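Local coordinates for terminal oxygenase component of carbazole (Janthinobacterium sp., PDB 7BUG) that catalyses, as the oxygenase of carbazole 1,9a-dioxygenase, the angular dioxygenation of carbazole, passing electrons from a Rieske [2Fe-2S] cluster to a mononuclear iron, at the interface of chains A and B. Sequence-based numbering; all coordinates share one arbitrary frame. Chains: chain A/B, Terminal oxygenase component of carbazole.

Contact 1: the interface of chains A and B. Residues chain A 90-93, 109; chain B 182-183, 185-186, 336.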
loop_
_atom_site.group_PDB
_atom_site.type_symbol
_atom_site.label_atom_id
_atom_site.label_comp_id
_atom_site.label_asym_id
_atom_site.label_seq_id
_atom_site.Cartn_x
_atom_site.Cartn_y
_atom_site.Cartn_z
ATOM N N CYS A 90 -20.346 -23.676 5.798
ATOM C CA CYS A 90 -19.094 -23.135 5.207
ATOM C C CYS A 90 -18.803 -23.922 3.937
ATOM O O CYS A 90 -18.909 -25.174 3.912
ATOM C CB CYS A 90 -17.962 -23.226 6.205
ATOM S SG CYS A 90 -16.437 -22.542 5.521
ATOM N N TRP A 91 -18.378 -23.235 2.901
ATOM C CA TRP A 91 -18.069 -23.830 1.586
ATOM C C TRP A 91 -16.804 -24.695 1.613
ATOM O O TRP A 91 -16.593 -25.436 0.642
ATOM C CB TRP A 91 -17.938 -22.716 0.558
ATOM C CG TRP A 91 -16.962 -21.676 0.974
ATOM C CD1 TRP A 91 -17.242 -20.505 1.637
ATOM C CD2 TRP A 91 -15.529 -21.724 0.822
ATOM N NE1 TRP A 91 -16.087 -19.812 1.874
ATOM C CE2 TRP A 91 -15.021 -20.544 1.428
ATOM C CE3 TRP A 91 -14.637 -22.623 0.261
ATOM C CZ2 TRP A 91 -13.655 -20.244 1.443
ATOM C CZ3 TRP A 91 -13.282 -22.356 0.318
ATOM C CH2 TRP A 91 -12.798 -21.184 0.914
ATOM N N TYR A 92 -15.972 -24.584 2.649
ATOM C CA TYR A 92 -14.634 -25.194 2.583
ATOM C C TYR A 92 -14.714 -26.643 3.089
ATOM O O TYR A 92 -14.363 -27.546 2.337
ATOM C CB TYR A 92 -13.644 -24.314 3.323
ATOM C CG TYR A 92 -12.181 -24.455 2.931
ATOM C CD1 TYR A 92 -11.725 -25.401 2.032
ATOM C CD2 TYR A 92 -11.230 -23.659 3.567
ATOM C CE1 TYR A 92 -10.380 -25.515 1.702
ATOM C CE2 TYR A 92 -9.876 -23.790 3.290
ATOM C CZ TYR A 92 -9.443 -24.723 2.358
ATOM O OH TYR A 92 -8.120 -24.865 1.995
ATOM N N HIS A 93 -15.064 -26.828 4.366
ATOM C CA HIS A 93 -15.142 -28.189 4.951
ATOM C C HIS A 93 -16.529 -28.417 5.526
ATOM O O HIS A 93 -16.685 -29.324 6.295
ATOM C CB HIS A 93 -14.053 -28.480 5.982
ATOM C CG HIS A 93 -12.714 -27.972 5.586
ATOM N ND1 HIS A 93 -12.321 -26.657 5.791
ATOM C CD2 HIS A 93 -11.655 -28.622 5.055
ATOM C CE1 HIS A 93 -11.087 -26.520 5.318
ATOM N NE2 HIS A 93 -10.646 -27.715 4.873
ATOM N N THR A 109 -18.507 -32.933 6.218
ATOM C CA THR A 109 -17.303 -33.724 5.912
ATOM C C THR A 109 -16.927 -34.692 7.023
ATOM O O THR A 109 -16.050 -35.525 6.769
ATOM C CB THR A 109 -16.134 -32.770 5.635
ATOM O OG1 THR A 109 -15.916 -31.907 6.771
ATOM C CG2 THR A 109 -16.382 -32.007 4.356
ATOM N N SER B 182 -10.311 -33.182 4.079
ATOM C CA SER B 182 -11.736 -32.817 4.104
ATOM C C SER B 182 -12.047 -31.720 3.088
ATOM O O SER B 182 -13.231 -31.455 2.827
ATOM C CB SER B 182 -12.188 -32.428 5.503
ATOM O OG SER B 182 -12.306 -33.610 6.265
ATOM N N HIS B 183 -11.009 -31.105 2.498
ATOM C CA HIS B 183 -11.268 -29.979 1.581
ATOM C C HIS B 183 -11.947 -30.464 0.308
ATOM O O HIS B 183 -12.459 -29.605 -0.410
ATOM C CB HIS B 183 -9.995 -29.206 1.227
ATOM C CG HIS B 183 -9.304 -29.657 0.016
ATOM N ND1 HIS B 183 -8.477 -30.766 -0.033
ATOM C CD2 HIS B 183 -9.390 -29.203 -1.258
ATOM C CE1 HIS B 183 -8.063 -30.954 -1.267
ATOM N NE2 HIS B 183 -8.575 -29.994 -2.027
ATOM N N TYR B 185 -14.663 -31.444 -0.233
ATOM C CA TYR B 185 -16.010 -30.817 -0.273
ATOM C C TYR B 185 -16.070 -29.720 -1.344
ATOM O O TYR B 185 -17.110 -29.574 -2.005
ATOM C CB TYR B 185 -16.364 -30.319 1.103
ATOM C CG TYR B 185 -17.755 -29.794 1.201
ATOM C CD1 TYR B 185 -18.825 -30.661 1.277
ATOM C CD2 TYR B 185 -18.008 -28.439 1.158
ATOM C CE1 TYR B 185 -20.140 -30.193 1.298
ATOM C CE2 TYR B 185 -19.305 -27.958 1.199
ATOM C CZ TYR B 185 -20.367 -28.841 1.270
ATOM O OH TYR B 185 -21.666 -28.366 1.268
ATOM N N ILE B 186 -14.967 -28.967 -1.550
ATOM C CA ILE B 186 -14.994 -27.831 -2.501
ATOM C C ILE B 186 -15.062 -28.334 -3.945
ATOM O O ILE B 186 -15.397 -27.518 -4.804
ATOM C CB ILE B 186 -13.822 -26.867 -2.296
ATOM C CG1 ILE B 186 -12.529 -27.429 -2.877
ATOM C CG2 ILE B 186 -13.726 -26.472 -0.846
ATOM C CD1 ILE B 186 -11.354 -26.433 -2.870
ATOM N N ALA B 336 -9.826 -21.092 -2.852
ATOM C CA ALA B 336 -9.771 -21.563 -1.440
ATOM C C ALA B 336 -8.525 -20.978 -0.753
ATOM O O ALA B 336 -8.629 -20.438 0.370
ATOM C CB ALA B 336 -9.813 -23.055 -1.316
HETATM O O HOH W 1 -13.063 -35.662 7.976
#
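A:Tyr92 and A:His93 meet B:His183 where the Rieske [2Fe-2S] domain of one subunit abuts the catalytic domain of the next. A:Cys90 and A:His93 belong to the second half of the Rieske cluster-binding motif, and B:His183 is a ligand of the mononuclear non-haem iron, so the contact offers a worked example of two redox centres brought together by subunit assembly.

Apolar contacts carry much of the meeting. The A:Tyr92 phenol has CG nearly anti to the backbone N (chi1 -157°), which reaches the ring out along B:Ile186, the two side chains pointing the same way. Its CE1 lies 3.7 Å from B:His183 CB and also touches the methyl of B:Ala336, on helix 331-345. The far rim of A:Trp91, CZ3 and CH2, rests on that same alanine. At the other end, the A:Thr109 methyl CG2 packs 3.7 Å from B:Tyr185 CB, the side chains crossing at about a right angle.

Polar backbone atoms meet carbon across the seam. The methyl CG2 of B:Ile186 faces two carbonyls, 3.4 Å from A:Trp91 O and as near A:Tyr92 O. The ring edge of B:Tyr185, through CD2, faces the A:Trp91 carbonyl as well. A:His93 presents CD2 to the backbone of the iron ligand, 3.6 Å from B:His183 N.

Bonds within chain A shape this surface. A:Tyr92 N donates over 3.6 Å (166° at H) to the A:Cys90 sulfur SG, a cluster ligand, and would probably stabilise charge there. The A:Thr109 hydroxyl OG1 donates to A:His93 O at 2.7 Å. A:His93 CE1 lies over the centre of the A:Tyr92 ring, which probably limits the turning of both rings.

Water supplies a polar bridge: one molecule lies 2.8 Å from B:Ser182 OG and 3.2 Å from A:Thr109 O.

Contact 2: the interface of chains A and B. Residues chain A 71, 95, 110, 113-115; chain B 354-357.
B:Phe356 lays one face of its ring against the edges of A:Trp95 and A:His71, which pack on each other, and its path from the backbone shows how one aromatic side chain can key into a Rieske domain. CB touches A:Trp95 CZ2 at 3.8 Å and the A:Gln115 methylene CG. CG, set between the backbone N and the carbonyl carbon (chi1 81°), turns the ring toward the Rieske domain and lies near A:Trp95 CZ2 and NE1. The indole points its NE1 edge at the phenyl face, 3.5 Å above the ring centre. Toward the CD1 and CE1 rim of that same face comes the A:His71 imidazole, with NE2 and CE1, planes 72° apart. CD2 meets A:Trp95 NE1 and A:Ser113 OG, the hydroxyl at the ring edge, in plane; CE2 approaches A:Asn110 CB, and CZ at the tip again meets A:Trp95 NE1.

Hydrogen bonds hold the segment on either side. B:Ile354 N donates to A:His71 O, and the A:Gln115 amide NE2 reaches B:Leu355 O at 2.9 Å. The B:Glu357 carboxylate grips a turn of chain A through syn lone pairs: OE1 accepts from A:Ser113 OG at 2.7 Å, and OE2 from A:Ala114 N, nearly straight (175° at H). An alanine in place of B:Glu357 would probably leave A:Ser113 OG and A:Ala114 N without these acceptors and the turn less firmly tied. By engaging A:His71, a cluster ligand, the site helps seat the Rieske domain against its neighbour.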
loop_
_atom_site.group_PDB
_atom_site.type_symbol
_atom_site.label_atom_id
_atom_site.label_comp_id
_atom_site.label_asym_id
_atom_site.label_seq_id
_atom_site.Cartn_x
_atom_site.Cartn_y
_atom_site.Cartn_z
ATOM N N HIS A 71 -13.108 -22.669 11.804
ATOM C CA HIS A 71 -12.124 -23.707 11.443
ATOM C C HIS A 71 -10.835 -23.039 10.904
ATOM O O HIS A 71 -9.823 -22.979 11.616
ATOM C CB HIS A 71 -12.813 -24.674 10.464
ATOM C CG HIS A 71 -11.936 -25.742 9.982
ATOM N ND1 HIS A 71 -12.030 -26.192 8.678
ATOM C CD2 HIS A 71 -10.961 -26.439 10.601
ATOM C CE1 HIS A 71 -11.150 -27.165 8.504
ATOM N NE2 HIS A 71 -10.476 -27.350 9.723
ATOM N N TRP A 95 -18.446 -27.097 7.806
ATOM C CA TRP A 95 -18.922 -26.753 9.160
ATOM C C TRP A 95 -20.213 -25.965 9.026
ATOM O O TRP A 95 -20.321 -24.982 8.292
ATOM C CB TRP A 95 -17.889 -25.980 9.974
ATOM C CG TRP A 95 -16.679 -26.754 10.348
ATOM C CD1 TRP A 95 -16.046 -27.752 9.667
ATOM C CD2 TRP A 95 -15.917 -26.519 11.534
ATOM N NE1 TRP A 95 -14.949 -28.180 10.371
ATOM C CE2 TRP A 95 -14.837 -27.425 11.503
ATOM C CE3 TRP A 95 -16.026 -25.597 12.577
ATOM C CZ2 TRP A 95 -13.863 -27.425 12.503
ATOM C CZ3 TRP A 95 -15.079 -25.643 13.590
ATOM C CH2 TRP A 95 -14.024 -26.550 13.538
ATOM N N ASN A 110 -17.531 -34.605 8.197
ATOM C CA ASN A 110 -17.231 -35.530 9.311
ATOM C C ASN A 110 -18.359 -35.478 10.326
ATOM O O ASN A 110 -18.340 -34.731 11.293
ATOM C CB ASN A 110 -15.894 -35.275 9.983
ATOM C CG ASN A 110 -15.658 -36.303 11.079
ATOM O OD1 ASN A 110 -16.495 -37.209 11.229
ATOM N ND2 ASN A 110 -14.618 -36.098 11.910
ATOM N N SER A 113 -17.526 -35.786 14.129
ATOM C CA SER A 113 -16.576 -34.884 14.797
ATOM C C SER A 113 -16.971 -34.592 16.237
ATOM O O SER A 113 -18.128 -34.170 16.473
ATOM C CB SER A 113 -16.462 -33.579 14.050
ATOM O OG SER A 113 -15.439 -32.759 14.609
ATOM N N ALA A 114 -15.961 -34.529 17.083
ATOM C CA ALA A 114 -16.086 -34.096 18.501
ATOM C C ALA A 114 -16.384 -32.596 18.563
ATOM O O ALA A 114 -16.782 -32.080 19.607
ATOM C CB ALA A 114 -14.842 -34.405 19.290
ATOM N N GLN A 115 -16.155 -31.843 17.482
ATOM C CA GLN A 115 -16.444 -30.380 17.525
ATOM C C GLN A 115 -17.962 -30.090 17.501
ATOM O O GLN A 115 -18.364 -29.004 17.945
ATOM C CB GLN A 115 -15.724 -29.655 16.385
ATOM C CG GLN A 115 -14.211 -29.703 16.396
ATOM C CD GLN A 115 -13.582 -28.965 17.560
ATOM O OE1 GLN A 115 -14.263 -28.434 18.429
ATOM N NE2 GLN A 115 -12.262 -28.908 17.578
ATOM N N ILE B 354 -9.377 -23.344 14.745
ATOM C CA ILE B 354 -9.892 -24.508 15.502
ATOM C C ILE B 354 -9.910 -25.708 14.578
ATOM O O ILE B 354 -10.753 -25.807 13.647
ATOM C CB ILE B 354 -11.263 -24.200 16.099
ATOM C CG1 ILE B 354 -11.222 -22.933 16.970
ATOM C CG2 ILE B 354 -11.746 -25.470 16.827
ATOM C CD1 ILE B 354 -12.558 -22.507 17.467
ATOM N N LEU B 355 -8.988 -26.615 14.793
ATOM C CA LEU B 355 -8.836 -27.788 13.923
ATOM C C LEU B 355 -9.815 -28.885 14.324
ATOM O O LEU B 355 -10.285 -28.895 15.455
ATOM C CB LEU B 355 -7.401 -28.287 14.029
ATOM C CG LEU B 355 -6.352 -27.269 13.566
ATOM C CD1 LEU B 355 -4.983 -27.916 13.494
ATOM C CD2 LEU B 355 -6.696 -26.622 12.225
ATOM N N PHE B 356 -10.104 -29.771 13.382
ATOM C CA PHE B 356 -10.878 -31.007 13.654
ATOM C C PHE B 356 -10.113 -32.220 13.148
ATOM O O PHE B 356 -8.955 -32.138 12.810
ATOM C CB PHE B 356 -12.332 -30.868 13.222
ATOM C CG PHE B 356 -12.666 -31.055 11.763
ATOM C CD1 PHE B 356 -11.787 -30.614 10.776
ATOM C CD2 PHE B 356 -13.875 -31.586 11.363
ATOM C CE1 PHE B 356 -12.103 -30.700 9.423
ATOM C CE2 PHE B 356 -14.191 -31.666 10.018
ATOM C CZ PHE B 356 -13.319 -31.216 9.044
ATOM N N GLU B 357 -10.764 -33.386 13.236
ATOM C CA GLU B 357 -10.036 -34.658 13.211
ATOM C C GLU B 357 -9.193 -34.830 11.943
ATOM O O GLU B 357 -8.019 -35.277 12.055
ATOM C CB GLU B 357 -11.041 -35.791 13.404
ATOM C CG GLU B 357 -11.582 -35.857 14.803
ATOM C CD GLU B 357 -12.770 -34.986 15.163
ATOM O OE1 GLU B 357 -13.185 -34.177 14.305
ATOM O OE2 GLU B 357 -13.354 -35.189 16.273
#

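The C-alpha centres of contact 1 and contact 2 lie about 12 Å apart, and the two have no residue in common. They are joined through the cluster: A:Cys90 and A:His93 in contact 1 and A:His71 in contact 2 are all its ligands, while A:Thr109 and A:Asn110 are chain neighbours divided between them. Chain B answers with separate elements, the 3-10 helix 183-187 and helix 331-345 against the loop 354-356 and the start of 3-10 helix 357-359. Together they help to place one subunit's cluster beside the next subunit's iron, the arrangement by which such homotrimeric oxygenases transfer electrons between subunits.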